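PDB 5FR8: probable TonB-dependent siderophore receptor PirA from Acinetobacter baumannii, which probably takes part in the first step of iron uptake, binding iron-chelating siderophores, possibly including ferric enterobactin, at the outer membrane. Local coordinates for residues Thr159-Asn164 and Asp199-Arg204; Thr166-Phe172 and Leu729-Phe733. All coordinates share one frame; numbering follows the deposited sequence.

Contact 1. Residues Thr159-Asn164 and Asp199-Arg204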
loop_
_atom_site.group_PDB
_atom_site.type_symbol
_atom_site.label_atom_id
_atom_site.label_comp_id
_atom_site.label_asym_id
_atom_site.label_seq_id
_atom_site.Cartn_x
_atom_site.Cartn_y
_atom_site.Cartn_z
ATOM N N THR A 159 -9.091 13.340 -5.817
ATOM C CA THR A 159 -9.161 13.531 -7.254
ATOM C C THR A 159 -9.723 14.906 -7.534
ATOM O O THR A 159 -10.432 15.492 -6.701
ATOM C CB THR A 159 -10.083 12.487 -7.911
ATOM O OG1 THR A 159 -11.418 12.726 -7.486
ATOM C CG2 THR A 159 -9.708 11.076 -7.505
ATOM N N LYS A 160 -9.437 15.392 -8.734
ATOM C CA LYS A 160 -9.923 16.684 -9.179
ATOM C C LYS A 160 -11.442 16.852 -9.042
ATOM O O LYS A 160 -12.201 15.886 -9.085
ATOM C CB LYS A 160 -9.468 16.939 -10.617
ATOM C CG LYS A 160 -8.007 17.386 -10.707
ATOM C CD LYS A 160 -7.383 16.989 -12.042
ATOM C CE LYS A 160 -5.873 17.188 -12.059
ATOM N NZ LYS A 160 -5.528 18.628 -11.963
ATOM N N LYS A 161 -11.852 18.106 -8.878
ATOM C CA LYS A 161 -13.194 18.457 -8.450
ATOM C C LYS A 161 -14.044 18.865 -9.626
ATOM O O LYS A 161 -13.527 19.239 -10.684
ATOM C CB LYS A 161 -13.145 19.648 -7.471
ATOM C CG LYS A 161 -12.364 19.411 -6.187
ATOM C CD LYS A 161 -13.108 18.482 -5.225
ATOM C CE LYS A 161 -12.134 17.737 -4.323
ATOM N NZ LYS A 161 -11.552 18.641 -3.292
ATOM N N VAL A 162 -15.356 18.836 -9.418
ATOM C CA VAL A 162 -16.281 19.478 -10.347
ATOM C C VAL A 162 -16.029 20.986 -10.376
ATOM O O VAL A 162 -15.498 21.546 -9.419
ATOM C CB VAL A 162 -17.742 19.203 -9.965
ATOM C CG1 VAL A 162 -18.009 17.706 -10.011
ATOM C CG2 VAL A 162 -18.090 19.776 -8.598
ATOM N N THR A 163 -16.373 21.633 -11.488
ATOM C CA THR A 163 -16.073 23.065 -11.684
ATOM C C THR A 163 -17.223 23.759 -12.400
ATOM O O THR A 163 -17.767 23.245 -13.378
ATOM C CB THR A 163 -14.774 23.295 -12.502
ATOM O OG1 THR A 163 -14.926 22.787 -13.838
ATOM C CG2 THR A 163 -13.611 22.610 -11.841
ATOM N N ASN A 164 -17.585 24.939 -11.914
ATOM C CA ASN A 164 -18.739 25.650 -12.441
ATOM C C ASN A 164 -18.468 26.362 -13.751
ATOM O O ASN A 164 -19.348 27.037 -14.280
ATOM C CB ASN A 164 -19.241 26.631 -11.407
ATOM C CG ASN A 164 -20.043 25.944 -10.325
ATOM O OD1 ASN A 164 -19.736 24.811 -9.929
ATOM N ND2 ASN A 164 -21.080 26.620 -9.839
ATOM N N ASP A 199 -24.358 25.944 -11.224
ATOM C CA ASP A 199 -24.548 26.087 -9.783
ATOM C C ASP A 199 -25.494 25.070 -9.180
ATOM O O ASP A 199 -25.882 25.206 -8.027
ATOM C CB ASP A 199 -25.055 27.497 -9.429
ATOM C CG ASP A 199 -24.059 28.596 -9.775
ATOM O OD1 ASP A 199 -22.831 28.337 -9.777
ATOM O OD2 ASP A 199 -24.504 29.732 -10.043
ATOM N N VAL A 200 -25.914 24.073 -9.938
ATOM C CA VAL A 200 -26.738 23.036 -9.334
ATOM C C VAL A 200 -26.329 21.650 -9.811
ATOM O O VAL A 200 -26.469 20.684 -9.066
ATOM C CB VAL A 200 -28.275 23.253 -9.555
ATOM C CG1 VAL A 200 -28.707 24.647 -9.100
ATOM C CG2 VAL A 200 -28.673 23.002 -11.001
ATOM N N LEU A 201 -25.839 21.542 -11.038
ATOM C CA LEU A 201 -25.362 20.266 -11.518
ATOM C C LEU A 201 -24.117 20.446 -12.367
ATOM O O LEU A 201 -24.120 21.171 -13.365
ATOM C CB LEU A 201 -26.444 19.555 -12.331
ATOM C CG LEU A 201 -26.229 18.043 -12.551
ATOM C CD1 LEU A 201 -26.908 17.206 -11.464
ATOM C CD2 LEU A 201 -26.730 17.606 -13.918
ATOM N N SER A 202 -23.057 19.765 -11.964
ATOM C CA SER A 202 -21.757 19.885 -12.603
ATOM C C SER A 202 -21.093 18.518 -12.599
ATOM O O SER A 202 -21.500 17.626 -11.852
ATOM C CB SER A 202 -20.913 20.899 -11.852
ATOM O OG SER A 202 -21.330 20.964 -10.503
ATOM N N TYR A 203 -20.097 18.336 -13.459
ATOM C CA TYR A 203 -19.471 17.025 -13.635
ATOM C C TYR A 203 -17.949 17.136 -13.631
ATOM O O TYR A 203 -17.409 18.210 -13.921
ATOM C CB TYR A 203 -19.882 16.430 -14.968
ATOM C CG TYR A 203 -19.296 17.204 -16.115
ATOM C CD1 TYR A 203 -19.891 18.376 -16.540
ATOM C CD2 TYR A 203 -18.139 16.790 -16.750
ATOM C CE1 TYR A 203 -19.364 19.114 -17.571
ATOM C CE2 TYR A 203 -17.611 17.524 -17.792
ATOM C CZ TYR A 203 -18.231 18.684 -18.186
ATOM O OH TYR A 203 -17.743 19.441 -19.209
ATOM N N ARG A 204 -17.277 16.027 -13.308
ATOM C CA ARG A 204 -15.838 15.870 -13.547
ATOM C C ARG A 204 -15.603 14.506 -14.165
ATOM O O ARG A 204 -16.106 13.494 -13.680
ATOM C CB ARG A 204 -15.029 15.941 -12.267
ATOM C CG ARG A 204 -13.528 15.880 -12.541
ATOM C CD ARG A 204 -12.754 14.805 -11.763
ATOM N NE ARG A 204 -13.276 13.488 -12.073
ATOM C CZ ARG A 204 -13.594 12.553 -11.188
ATOM N NH1 ARG A 204 -13.407 12.776 -9.901
ATOM N NH2 ARG A 204 -14.103 11.387 -11.600
#
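The flat guanidinium group of Arg204 meets the loop 159-164 at its edge, where the carbonyl oxygen of Lys160 lies in the plane of the group. The resulting bond is long and weak, 3.4 Å from Arg204 NH1 to Lys160 O, yet almost straight at 173°. Thr159 OG1 comes obliquely to the same group, 3.1 Å from Arg204 NH1, but at an angle too poor for a hydrogen bond; Thr159 OG1 is hydrogen-bonded to Asp100. Arg204 leaves its strand with CG anti to the backbone N (chi1 -176°), then bends at its second and third torsions. This path lays the methylenes against the loop backbone: Arg204 CG is 3.8 Å from Lys161 O, and the guanidinium reaches Lys160 and Thr159.

At the other end, the Asn164 amide and Asp199 carboxylate meet with their side chains crossing at about a right angle and their planes 36° apart. An Asn164 ND2 to Asp199 OD1 bond is modelled, but it is implausibly short and its details are doubtful. Between these polar ends sits Val162. Its CG1 rests 3.7 Å from Tyr203 C, against the peptide joining Tyr203 to Arg204, while CG2 is 3.9 Å from Ser202 OG.

The loop 159-164 joins a strand of the plug sheet to the first barrel strand, so the contact lays the plug-to-barrel connection against the wall strand 201-212. Arg204, buried, reaches from the wall strand to the end of plug strand 153-159 and the connection after it, its NH2 satisfied by Ser239 O on the adjacent strand 232-247. The two oxygens that bond its guanidinium here, Lys160 O and Ser239 O, are both neutral and would probably ease the positive charge only in part, and a valine supplies the apolar packing beside it.

Contact 2. Residues Thr166-Phe172 and Leu729-Phe733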
loop_
_atom_site.group_PDB
_atom_site.type_symbol
_atom_site.label_atom_id
_atom_site.label_comp_id
_atom_site.label_asym_id
_atom_site.label_seq_id
_atom_site.Cartn_x
_atom_site.Cartn_y
_atom_site.Cartn_z
ATOM N N THR A 166 -16.116 25.292 -17.488
ATOM C CA THR A 166 -15.491 24.101 -18.064
ATOM C C THR A 166 -14.004 24.307 -18.178
ATOM O O THR A 166 -13.543 25.082 -19.003
ATOM C CB THR A 166 -16.076 23.729 -19.449
ATOM O OG1 THR A 166 -15.930 24.829 -20.351
ATOM C CG2 THR A 166 -17.557 23.390 -19.341
ATOM N N HIS A 167 -13.251 23.622 -17.333
ATOM C CA HIS A 167 -11.792 23.660 -17.424
ATOM C C HIS A 167 -11.336 22.311 -17.907
ATOM O O HIS A 167 -11.897 21.299 -17.522
ATOM C CB HIS A 167 -11.160 24.018 -16.083
ATOM C CG HIS A 167 -11.556 25.378 -15.584
ATOM N ND1 HIS A 167 -12.597 25.575 -14.696
ATOM C CD2 HIS A 167 -11.068 26.608 -15.870
ATOM C CE1 HIS A 167 -12.720 26.866 -14.445
ATOM N NE2 HIS A 167 -11.807 27.514 -15.146
ATOM N N GLY A 168 -10.345 22.300 -18.784
ATOM C CA GLY A 168 -9.950 21.071 -19.447
ATOM C C GLY A 168 -8.491 20.806 -19.227
ATOM O O GLY A 168 -7.745 21.717 -18.895
ATOM N N SER A 169 -8.082 19.557 -19.399
ATOM C CA SER A 169 -6.661 19.209 -19.369
ATOM C C SER A 169 -6.387 18.036 -20.291
ATOM O O SER A 169 -7.147 17.078 -20.334
ATOM C CB SER A 169 -6.196 18.827 -17.952
ATOM O OG SER A 169 -6.702 19.694 -16.956
ATOM N N VAL A 170 -5.307 18.115 -21.044
ATOM C CA VAL A 170 -4.744 16.921 -21.658
ATOM C C VAL A 170 -3.264 16.904 -21.359
ATOM O O VAL A 170 -2.622 17.934 -21.433
ATOM C CB VAL A 170 -4.957 16.896 -23.179
ATOM C CG1 VAL A 170 -4.315 15.651 -23.785
ATOM C CG2 VAL A 170 -6.445 16.972 -23.503
ATOM N N GLU A 171 -2.724 15.742 -21.020
ATOM C CA GLU A 171 -1.333 15.648 -20.588
ATOM C C GLU A 171 -0.665 14.413 -21.182
ATOM O O GLU A 171 -1.288 13.365 -21.308
ATOM C CB GLU A 171 -1.251 15.592 -19.056
ATOM C CG GLU A 171 -1.647 16.878 -18.331
ATOM C CD GLU A 171 -2.906 16.759 -17.454
ATOM O OE1 GLU A 171 -3.912 16.130 -17.886
ATOM O OE2 GLU A 171 -2.884 17.296 -16.313
ATOM N N PHE A 172 0.598 14.539 -21.555
ATOM C CA PHE A 172 1.357 13.412 -22.085
ATOM C C PHE A 172 2.571 13.263 -21.211
ATOM O O PHE A 172 2.966 14.199 -20.508
ATOM C CB PHE A 172 1.830 13.665 -23.522
ATOM C CG PHE A 172 0.709 13.786 -24.537
ATOM C CD1 PHE A 172 -0.102 14.911 -24.574
ATOM C CD2 PHE A 172 0.483 12.789 -25.466
ATOM C CE1 PHE A 172 -1.130 15.028 -25.499
ATOM C CE2 PHE A 172 -0.537 12.901 -26.396
ATOM C CZ PHE A 172 -1.345 14.020 -26.411
ATOM N N LEU A 729 4.229 17.143 -21.385
ATOM C CA LEU A 729 3.606 18.383 -21.835
ATOM C C LEU A 729 2.087 18.350 -21.644
ATOM O O LEU A 729 1.426 17.328 -21.861
ATOM C CB LEU A 729 3.979 18.692 -23.281
ATOM C CG LEU A 729 3.092 18.109 -24.374
ATOM C CD1 LEU A 729 1.896 19.016 -24.617
ATOM C CD2 LEU A 729 3.882 17.939 -25.656
ATOM N N LYS A 730 1.550 19.496 -21.241
ATOM C CA LYS A 730 0.192 19.601 -20.744
ATOM C C LYS A 730 -0.532 20.744 -21.431
ATOM O O LYS A 730 -0.111 21.896 -21.357
ATOM C CB LYS A 730 0.233 19.814 -19.230
ATOM C CG LYS A 730 -1.102 20.106 -18.556
ATOM C CD LYS A 730 -1.084 19.688 -17.079
ATOM C CE LYS A 730 -0.738 20.829 -16.136
ATOM N NZ LYS A 730 -1.830 21.845 -16.095
ATOM N N TYR A 731 -1.605 20.399 -22.136
ATOM C CA TYR A 731 -2.553 21.380 -22.652
ATOM C C TYR A 731 -3.531 21.718 -21.552
ATOM O O TYR A 731 -3.864 20.881 -20.718
ATOM C CB TYR A 731 -3.320 20.849 -23.873
ATOM C CG TYR A 731 -2.442 20.647 -25.079
ATOM C CD1 TYR A 731 -2.179 21.696 -25.954
ATOM C CD2 TYR A 731 -1.837 19.415 -25.329
ATOM C CE1 TYR A 731 -1.349 21.523 -27.050
ATOM C CE2 TYR A 731 -1.008 19.230 -26.423
ATOM C CZ TYR A 731 -0.767 20.288 -27.282
ATOM O OH TYR A 731 0.054 20.113 -28.374
ATOM N N SER A 732 -3.982 22.959 -21.546
ATOM C CA SER A 732 -4.921 23.381 -20.563
ATOM C C SER A 732 -5.892 24.379 -21.194
ATOM O O SER A 732 -5.533 25.509 -21.525
ATOM C CB SER A 732 -4.154 23.967 -19.393
ATOM O OG SER A 732 -4.772 23.613 -18.180
ATOM N N PHE A 733 -7.126 23.931 -21.372
ATOM C CA PHE A 733 -8.133 24.702 -22.074
ATOM C C PHE A 733 -9.364 24.804 -21.171
ATOM O O PHE A 733 -9.289 25.414 -20.100
ATOM C CB PHE A 733 -8.484 24.042 -23.427
ATOM C CG PHE A 733 -7.285 23.792 -24.344
ATOM C CD1 PHE A 733 -6.637 24.849 -24.984
ATOM C CD2 PHE A 733 -6.828 22.492 -24.597
ATOM C CE1 PHE A 733 -5.561 24.617 -25.835
ATOM C CE2 PHE A 733 -5.753 22.258 -25.448
ATOM C CZ PHE A 733 -5.121 23.322 -26.066
ATOM O OXT PHE A 733 -10.440 24.276 -21.475
#
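Leu729 and Phe172 meet at the seam of the TonB-dependent receptor beta-barrel, where the last strand, 724-731, pairs antiparallel with the first, 167-177. Leu729 O accepts a hydrogen bond from Phe172 N at 2.9 Å. The phenylalanine side chain, with CG beside its backbone N (chi1 -65°), also brings a ring edge to that oxygen, Phe172 CD1 lying 3.9 Å from Leu729 O.

Lys730 forms a non-hydrogen-bonded pair with Glu171. Their side chains run side by side in the same direction, methylenes packed together, but Lys730 NZ and Glu171 OE2 stay 4.7 Å apart, so the charges are not in contact, though they may still attract at longer range.

Tyr731 and Val170 make a hydrogen-bonded pair. Tyr731 N donates to Val170 O at 2.8 Å, and Val170 N donates to Tyr731 O at 3.1 Å from above the carbonyl plane, 41° out of it. On the face that Leu729 shares with these two residues, Phe172 CE1 approaches the edge of the tyrosine ring, 4.3 Å from Tyr731 CE2.

Ser732 lies where regular pairing becomes less certain, its OG 3.6 Å from Gly168 O. With Phe733 the chain and the predicted TonB C-terminal box end together, its side chain touching Gln692 in a neighbouring loop. The last bond before the terminus is weak: Phe733 N lies 3.4 Å from Gly168 O, bent to 144°.

From the N terminus the chain leaves the plug sheet by strand 153-159 and enters the first half of contact 1, then at once the first half of contact 2 on strand 167-177. A hairpin with strand 185-195 brings it back to residues 199-204, closing contact 1 across 34 intervening residues. The rest of the barrel follows before residues 729-733 close contact 2, 556 residues after its first half. The segments therefore alternate, and the two contacts cross instead of nesting. Contact 1 ties the plug connection to the wall; contact 2 joins the wall's two ends. Their centres are about 16 Å apart, and they touch through Tyr203 OH and Thr166 CG2.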